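Local coordinates for encapsidation protein (Bacillus phage phi29, PDB 5HD9) that probably hydrolyses ATP, as a P-loop ATPase of the ASCE class, to drive packaging of the phage genome into the viral capsid, at residues Q7-L10 / L16-V19; K175-Y180 / L184-D189. One frame throughout, in Å; residues are numbered along the deposited sequence.

Contact 1 of 2, residues Q7-L10 / L16-V19; sequences QKML and LNFV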
loop_
_atom_site.group_PDB
_atom_site.type_symbol
_atom_site.label_atom_id
_atom_site.label_comp_id
_atom_site.label_asym_id
_atom_site.label_seq_id
_atom_site.Cartn_x
_atom_site.Cartn_y
_atom_site.Cartn_z
ATOM N N GLN A 7 -10.643 -7.715 5.240
ATOM C CA GLN A 7 -11.088 -8.944 4.587
ATOM C C GLN A 7 -12.012 -8.674 3.403
ATOM O O GLN A 7 -11.814 -9.227 2.322
ATOM C CB GLN A 7 -11.798 -9.863 5.583
ATOM C CG GLN A 7 -12.302 -11.167 4.961
ATOM C CD GLN A 7 -13.095 -12.019 5.933
ATOM O OE1 GLN A 7 -12.673 -13.114 6.305
ATOM N NE2 GLN A 7 -14.260 -11.524 6.339
ATOM N N LYS A 8 -13.026 -7.835 3.597
ATOM C CA LYS A 8 -13.987 -7.591 2.527
ATOM C C LYS A 8 -13.324 -6.894 1.347
ATOM O O LYS A 8 -13.553 -7.265 0.198
ATOM C CB LYS A 8 -15.175 -6.762 3.020
ATOM C CG LYS A 8 -16.249 -6.588 1.951
ATOM C CD LYS A 8 -17.628 -6.359 2.546
ATOM C CE LYS A 8 -18.579 -5.733 1.530
ATOM N NZ LYS A 8 -19.814 -5.195 2.170
HETATM N N MSE A 9 -12.499 -5.890 1.636
HETATM C CA MSE A 9 -11.761 -5.178 0.596
HETATM C C MSE A 9 -10.903 -6.141 -0.219
HETATM O O MSE A 9 -10.912 -6.104 -1.449
HETATM C CB MSE A 9 -10.882 -4.084 1.215
HETATM C CG MSE A 9 -10.098 -3.251 0.203
HETATM SE SE MSE A 9 -8.310 -3.960 -0.178
HETATM C CE MSE A 9 -7.481 -3.650 1.564
ATOM N N LEU A 10 -10.175 -7.009 0.476
ATOM C CA LEU A 10 -9.278 -7.964 -0.173
ATOM C C LEU A 10 -10.035 -9.009 -0.985
ATOM O O LEU A 10 -9.532 -9.498 -1.998
ATOM C CB LEU A 10 -8.404 -8.659 0.872
ATOM C CG LEU A 10 -7.344 -7.784 1.544
ATOM C CD1 LEU A 10 -6.853 -8.436 2.828
ATOM C CD2 LEU A 10 -6.184 -7.528 0.598
ATOM N N LEU A 16 -5.878 -3.028 -8.236
ATOM C CA LEU A 16 -5.676 -1.672 -7.733
ATOM C C LEU A 16 -6.755 -1.329 -6.706
ATOM O O LEU A 16 -7.946 -1.474 -6.973
ATOM C CB LEU A 16 -5.687 -0.676 -8.898
ATOM C CG LEU A 16 -4.792 0.566 -8.849
ATOM C CD1 LEU A 16 -3.355 0.252 -8.460
ATOM C CD2 LEU A 16 -4.821 1.249 -10.207
ATOM N N ASN A 17 -6.328 -0.896 -5.524
ATOM C CA ASN A 17 -7.241 -0.599 -4.423
ATOM C C ASN A 17 -6.910 0.734 -3.766
ATOM O O ASN A 17 -5.744 1.027 -3.493
ATOM C CB ASN A 17 -7.194 -1.710 -3.368
ATOM C CG ASN A 17 -7.482 -3.081 -3.945
ATOM O OD1 ASN A 17 -8.626 -3.535 -3.953
ATOM N ND2 ASN A 17 -6.441 -3.754 -4.420
ATOM N N PHE A 18 -7.943 1.536 -3.514
ATOM C CA PHE A 18 -7.786 2.825 -2.847
ATOM C C PHE A 18 -8.671 2.888 -1.603
ATOM O O PHE A 18 -9.894 2.894 -1.709
ATOM C CB PHE A 18 -8.139 3.976 -3.794
ATOM C CG PHE A 18 -7.441 3.907 -5.125
ATOM C CD1 PHE A 18 -8.029 3.259 -6.197
ATOM C CD2 PHE A 18 -6.203 4.501 -5.306
ATOM C CE1 PHE A 18 -7.394 3.196 -7.423
ATOM C CE2 PHE A 18 -5.563 4.439 -6.532
ATOM C CZ PHE A 18 -6.164 3.786 -7.590
ATOM N N VAL A 19 -8.047 2.935 -0.429
ATOM C CA VAL A 19 -8.778 3.093 0.825
ATOM C C VAL A 19 -8.575 4.518 1.327
ATOM O O VAL A 19 -7.450 4.919 1.638
ATOM C CB VAL A 19 -8.317 2.085 1.890
ATOM C CG1 VAL A 19 -9.271 2.094 3.077
ATOM C CG2 VAL A 19 -8.233 0.682 1.293
HETATM O O HOH W 1 -9.287 -6.130 -3.726
#
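Met9, a selenomethionine in this crystal, brings its selenium over a face of the Asn17 amide, with SE 3.8 Å from Asn17 OD1 and nearly as close to Asn17 CG. The two side chains cross obliquely, and where they meet directly they do so by packing. CG of Met9 stands anti to the backbone N (chi1 -178°), which carries the chain from the helix toward the strand; bends at the next two torsions then swing the methyl along the strand to Val19, where CE lies 4.4 Å from CG2.

Helix 7-11 thus lies against one face of the central sheet of an ASCE-type P-loop domain. Strand 16-19, an inner strand of that sheet, runs toward a sequence that fits a Walker A motif, and the side chain of Val19 touches Lys27 of that pattern. Asn17 and Val19 face the helix, whereas the intervening Phe18 turns to the other face and meets Phe164 edge-to-face.

The polar link is indirect. A water donates to Met9 O at 2.8 Å and to Asn17 OD1 at 2.7 Å, bridging a helical carbonyl to the buried amide. From the other end of that amide, ND2 bonds to the carbonyl oxygens of Arg14 and Cys150. Held through both its oxygen and its nitrogen, the Asn17 amide has its rotation fixed, so OD1 is turned to the water.

Contact 2 of 2, residues K175-Y180 / L184-D189; sequences KRFNVY and LIEIPD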
loop_
_atom_site.group_PDB
_atom_site.type_symbol
_atom_site.label_atom_id
_atom_site.label_comp_id
_atom_site.label_asym_id
_atom_site.label_seq_id
_atom_site.Cartn_x
_atom_site.Cartn_y
_atom_site.Cartn_z
ATOM N N LYS A 175 -21.324 5.360 -0.583
ATOM C CA LYS A 175 -21.019 3.928 -0.573
ATOM C C LYS A 175 -19.680 3.637 0.098
ATOM O O LYS A 175 -18.698 4.338 -0.148
ATOM C CB LYS A 175 -20.987 3.377 -2.002
ATOM C CG LYS A 175 -22.306 3.438 -2.756
ATOM C CD LYS A 175 -22.131 2.913 -4.179
ATOM C CE LYS A 175 -23.457 2.778 -4.910
ATOM N NZ LYS A 175 -23.501 3.595 -6.157
ATOM N N ARG A 176 -19.627 2.600 0.931
ATOM C CA ARG A 176 -18.345 2.171 1.471
ATOM C C ARG A 176 -17.480 1.632 0.340
ATOM O O ARG A 176 -16.286 1.898 0.298
ATOM C CB ARG A 176 -18.491 1.104 2.559
ATOM C CG ARG A 176 -17.124 0.629 3.062
ATOM C CD ARG A 176 -17.185 -0.280 4.277
ATOM N NE ARG A 176 -15.838 -0.694 4.673
ATOM C CZ ARG A 176 -15.502 -1.144 5.879
ATOM N NH1 ARG A 176 -16.413 -1.246 6.835
ATOM N NH2 ARG A 176 -14.246 -1.490 6.129
ATOM N N PHE A 177 -18.092 0.883 -0.575
ATOM C CA PHE A 177 -17.367 0.283 -1.691
ATOM C C PHE A 177 -17.881 0.753 -3.046
ATOM O O PHE A 177 -19.046 0.544 -3.393
ATOM C CB PHE A 177 -17.449 -1.246 -1.629
ATOM C CG PHE A 177 -16.708 -1.848 -0.470
ATOM C CD1 PHE A 177 -15.330 -1.981 -0.507
ATOM C CD2 PHE A 177 -17.389 -2.287 0.652
ATOM C CE1 PHE A 177 -14.645 -2.535 0.554
ATOM C CE2 PHE A 177 -16.705 -2.840 1.720
ATOM C CZ PHE A 177 -15.334 -2.966 1.668
ATOM N N ASN A 178 -16.998 1.404 -3.792
ATOM C CA ASN A 178 -17.208 1.677 -5.206
ATOM C C ASN A 178 -16.367 0.705 -6.018
ATOM O O ASN A 178 -15.137 0.718 -5.937
ATOM C CB ASN A 178 -16.846 3.120 -5.547
ATOM C CG ASN A 178 -17.917 4.099 -5.126
ATOM O OD1 ASN A 178 -18.770 4.483 -5.925
ATOM N ND2 ASN A 178 -17.888 4.502 -3.860
ATOM N N VAL A 179 -17.039 -0.130 -6.801
ATOM C CA VAL A 179 -16.406 -1.278 -7.437
ATOM C C VAL A 179 -16.285 -1.095 -8.944
ATOM O O VAL A 179 -17.235 -0.685 -9.610
ATOM C CB VAL A 179 -17.199 -2.575 -7.153
ATOM C CG1 VAL A 179 -16.473 -3.789 -7.730
ATOM C CG2 VAL A 179 -17.421 -2.745 -5.658
ATOM N N TYR A 180 -15.106 -1.414 -9.469
ATOM C CA TYR A 180 -14.841 -1.353 -10.901
ATOM C C TYR A 180 -14.177 -2.662 -11.318
ATOM O O TYR A 180 -13.852 -3.486 -10.463
ATOM C CB TYR A 180 -13.966 -0.141 -11.230
ATOM C CG TYR A 180 -14.453 1.129 -10.564
ATOM C CD1 TYR A 180 -14.057 1.453 -9.274
ATOM C CD2 TYR A 180 -15.323 1.995 -11.217
ATOM C CE1 TYR A 180 -14.506 2.602 -8.653
ATOM C CE2 TYR A 180 -15.776 3.150 -10.601
ATOM C CZ TYR A 180 -15.362 3.447 -9.320
ATOM O OH TYR A 180 -15.806 4.592 -8.698
ATOM N N LEU A 184 -10.890 -0.759 -7.044
ATOM C CA LEU A 184 -11.822 -0.699 -5.930
ATOM C C LEU A 184 -11.514 0.522 -5.067
ATOM O O LEU A 184 -10.352 0.795 -4.770
ATOM C CB LEU A 184 -11.734 -1.983 -5.097
ATOM C CG LEU A 184 -12.509 -2.030 -3.780
ATOM C CD1 LEU A 184 -14.000 -1.964 -4.046
ATOM C CD2 LEU A 184 -12.155 -3.286 -2.999
ATOM N N ILE A 185 -12.552 1.257 -4.681
ATOM C CA ILE A 185 -12.403 2.377 -3.756
ATOM C C ILE A 185 -13.203 2.090 -2.494
ATOM O O ILE A 185 -14.425 1.935 -2.552
ATOM C CB ILE A 185 -12.872 3.712 -4.383
ATOM C CG1 ILE A 185 -12.003 4.060 -5.592
ATOM C CG2 ILE A 185 -12.811 4.849 -3.352
ATOM C CD1 ILE A 185 -12.512 5.235 -6.412
ATOM N N GLU A 186 -12.507 2.014 -1.360
ATOM C CA GLU A 186 -13.157 1.804 -0.073
ATOM C C GLU A 186 -13.113 3.074 0.768
ATOM O O GLU A 186 -12.073 3.715 0.883
ATOM C CB GLU A 186 -12.503 0.657 0.703
ATOM C CG GLU A 186 -13.263 0.297 1.984
ATOM C CD GLU A 186 -12.571 -0.768 2.803
ATOM O OE1 GLU A 186 -11.357 -0.979 2.600
ATOM O OE2 GLU A 186 -13.243 -1.393 3.653
ATOM N N ILE A 187 -14.254 3.430 1.345
ATOM C CA ILE A 187 -14.323 4.510 2.320
ATOM C C ILE A 187 -14.782 3.908 3.645
ATOM O O ILE A 187 -15.979 3.820 3.911
ATOM C CB ILE A 187 -15.275 5.634 1.869
ATOM C CG1 ILE A 187 -14.780 6.236 0.552
ATOM C CG2 ILE A 187 -15.349 6.724 2.930
ATOM C CD1 ILE A 187 -15.785 7.116 -0.154
ATOM N N PRO A 188 -13.825 3.463 4.474
ATOM C CA PRO A 188 -14.212 2.764 5.703
ATOM C C PRO A 188 -14.925 3.671 6.697
ATOM O O PRO A 188 -14.537 4.825 6.870
ATOM C CB PRO A 188 -12.873 2.283 6.280
ATOM C CG PRO A 188 -11.878 2.422 5.178
ATOM C CD PRO A 188 -12.362 3.544 4.328
ATOM N N ASP A 189 -15.959 3.136 7.334
ATOM C CA ASP A 189 -16.667 3.836 8.399
ATOM C C ASP A 189 -16.328 3.177 9.731
ATOM O O ASP A 189 -17.169 3.075 10.625
ATOM C CB ASP A 189 -18.179 3.812 8.149
ATOM C CG ASP A 189 -18.708 2.409 7.899
ATOM O OD1 ASP A 189 -18.798 1.621 8.865
ATOM O OD2 ASP A 189 -19.040 2.096 6.738
HETATM O O HOH W 2 -16.149 3.969 -1.576
HETATM O O HOH W 3 -19.637 -0.585 6.960
#
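The Arg176 guanidinium carries Pro188 CA over one face, 3.9 Å above the plane and offset toward the rim, and receives Glu186 OE2 at its edge. Its grip is side-on: NE at 2.9 Å and NH2 at 2.7 Å both reach Glu186 OE2, the NE bond using the anti lone pair. Guanidinium and carboxylate are nearly coplanar, 27° apart. With chi1 at 177° the Arg176 chain leaves the backbone on the far side from its own N and, fully extended, runs alongside Glu186, pointing the same way. Tyr4 OH bonds to OE1, so both carboxylate oxygens are held.

Arg176 CG also lies over one face of the Phe177 ring, while Leu184 CD1 meets the ring's edge, 3.8 Å from CD1 of Phe177. On the side of the sheet where Asn178 and Ile185 project, Ile185 CD1 reaches Tyr180 CE1 at 4.0 Å.

The backbones pair through Asn178 and Ile185, whose reciprocal N-H...O bonds are both 2.9 Å, and Ile187 N extends the ladder to Arg176 O. A water accepts a hydrogen bond from Asn178 ND2, while Asn178 OD1 is hydrogen-bonded to Asp172 N. With strand directions 172° apart, this is an antiparallel beta hairpin, its strand 177-179 forming one edge of the sheet.

In the fold
Near the N terminus, contact 1 closes a short helix-to-strand turn, folding helix 7-11 back over strand 16-19. The chain then passes through the probable Walker A loop and helix 26-42 and builds the rest of the sheet before contact 2 closes the hairpin of 177-179 and 183-186. The two closures are in series, neither nested nor crossed, yet their centres lie about 8 Å apart. Strand 183-186 runs parallel to 16-19 as its sheet neighbour, and backbone pairing of Phe18 with Leu184 and Glu186 joins them. Met9 also packs on Glu186, and Val19 on Pro188, tying the N-terminal helix and inner strand 16-19 to the C-terminal hairpin.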